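Local structure of F420-dependent methylenetetrahydromethanopterin dehydrogenase (1QV9) at the interface of chains A and B. The protein catalyses the reversible, coenzyme F420-dependent reduction of methenyl-tetrahydromethanopterin to methylene-tetrahydromethanopterin, a step of methanogenesis from carbon dioxide. Sequence-based numbering; all coordinates share one arbitrary frame. Chains: chain A/B, F420-dependent methylenetetrahydromethanopterin dehydrogenase.

The interface of chains A and B. Residues chain A 232, 235-236, 239; chain B 198, 201, 205, 247.
Helix 227-257 of chain A and helix 197-223 of chain B meet at about 70°, judged from the CA spans 232 to 239 and 198 to 205, with the CA atoms of A:Ser236 and B:Val201 4.9 Å apart, a spacing that would probably not accommodate a long side chain. A:Ser236 and B:Ala205 have CA atoms at 5.0 Å, and their small side chains probably allow this approach. B:Val201, with 35 Å² of its own surface hidden by chain A, is wedged into the opposing helix surface. Its CG1 lies anti to the backbone N (chi1 168°), which points this methyl at the A:Ala235-A:Ser236 peptide, with A:Ala235 CB 3.5 Å from CG1. The other branch, CG2, fans toward the preceding turn and rests 3.8 Å from A:Pro232 CA. The aliphatic stem of A:Glu239 crosses the valine side chain at about a right angle and sets its CG 3.6 Å from B:Val201 CG1. Replacing B:Val201 by an alanine would probably open a gap under the peptide and leave A:Glu239 CG without the CG1 methyl against it. One turn further along helix 197-223 of chain B, B:Ala205 CB lies 3.9 Å from A:Glu239 CB, so the stem is touched at two successive carbons. A bend at chi2 turns the carboxylate so that OE1 lies on the B:Tyr198 side, while B:Leu247 borders the stem more loosely through CD2. The enzyme is a homohexamer built as a trimer of dimers, and this patch recurs with the chains exchanged across the two-fold axis; the patch alone does not show which level of assembly it serves. At its tyrosine end, A:Glu239 OE1 stands 4.3 Å from the ring carbon CD1 of B:Tyr198.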
loop_
_atom_site.group_PDB
_atom_site.type_symbol
_atom_site.label_atom_id
_atom_site.label_comp_id
_atom_site.label_asym_id
_atom_site.label_seq_id
_atom_site.Cartn_x
_atom_site.Cartn_y
_atom_site.Cartn_z
ATOM N N PRO A 232 -19.087 -17.647 2.316
ATOM C CA PRO A 232 -18.718 -16.224 2.284
ATOM C C PRO A 232 -18.506 -15.717 3.715
ATOM O O PRO A 232 -17.591 -14.911 3.986
ATOM C CB PRO A 232 -19.928 -15.539 1.649
ATOM C CG PRO A 232 -20.426 -16.575 0.691
ATOM C CD PRO A 232 -20.268 -17.892 1.445
ATOM N N ALA A 235 -15.112 -16.791 5.049
ATOM C CA ALA A 235 -14.044 -16.125 4.273
ATOM C C ALA A 235 -13.926 -14.686 4.713
ATOM O O ALA A 235 -12.817 -14.121 4.745
ATOM C CB ALA A 235 -14.334 -16.165 2.792
ATOM N N SER A 236 -15.054 -14.051 5.056
ATOM C CA SER A 236 -15.006 -12.662 5.483
ATOM C C SER A 236 -14.238 -12.515 6.809
ATOM O O SER A 236 -13.590 -11.497 7.024
ATOM C CB SER A 236 -16.429 -12.067 5.576
ATOM O OG SER A 236 -17.079 -12.478 6.752
ATOM N N GLU A 239 -10.622 -12.281 5.868
ATOM C CA GLU A 239 -10.273 -10.965 5.327
ATOM C C GLU A 239 -10.121 -9.966 6.488
ATOM O O GLU A 239 -9.266 -9.078 6.429
ATOM C CB GLU A 239 -11.317 -10.433 4.324
ATOM C CG GLU A 239 -11.489 -11.306 3.077
ATOM C CD GLU A 239 -10.308 -11.272 2.097
ATOM O OE1 GLU A 239 -10.214 -12.219 1.278
ATOM O OE2 GLU A 239 -9.510 -10.286 2.137
ATOM N N TYR B 198 -14.492 -12.698 -3.973
ATOM C CA TYR B 198 -13.644 -12.112 -2.935
ATOM C C TYR B 198 -13.973 -10.647 -2.766
ATOM O O TYR B 198 -13.786 -10.131 -1.664
ATOM C CB TYR B 198 -12.168 -12.329 -3.274
ATOM C CG TYR B 198 -11.822 -13.801 -3.261
ATOM C CD1 TYR B 198 -11.622 -14.482 -2.054
ATOM C CD2 TYR B 198 -11.781 -14.550 -4.458
ATOM C CE1 TYR B 198 -11.386 -15.872 -2.024
ATOM C CE2 TYR B 198 -11.559 -15.929 -4.442
ATOM C CZ TYR B 198 -11.354 -16.594 -3.220
ATOM O OH TYR B 198 -11.111 -17.924 -3.222
ATOM N N VAL B 201 -16.778 -10.826 -0.290
ATOM C CA VAL B 201 -16.281 -11.171 1.037
ATOM C C VAL B 201 -15.485 -10.009 1.685
ATOM O O VAL B 201 -15.595 -9.799 2.899
ATOM C CB VAL B 201 -15.457 -12.466 0.975
ATOM C CG1 VAL B 201 -14.690 -12.693 2.266
ATOM C CG2 VAL B 201 -16.431 -13.656 0.709
ATOM N N ALA B 205 -16.566 -8.071 5.110
ATOM C CA ALA B 205 -15.658 -7.766 6.225
ATOM C C ALA B 205 -15.647 -6.259 6.542
ATOM O O ALA B 205 -15.582 -5.871 7.713
ATOM C CB ALA B 205 -14.218 -8.258 5.862
ATOM N N LEU B 247 -10.803 -1.821 2.897
ATOM C CA LEU B 247 -11.328 -3.110 2.409
ATOM C C LEU B 247 -12.361 -2.831 1.334
ATOM O O LEU B 247 -12.421 -3.550 0.326
ATOM C CB LEU B 247 -12.023 -3.896 3.532
ATOM C CG LEU B 247 -11.140 -4.853 4.304
ATOM C CD1 LEU B 247 -11.807 -5.156 5.668
ATOM C CD2 LEU B 247 -10.862 -6.126 3.417
#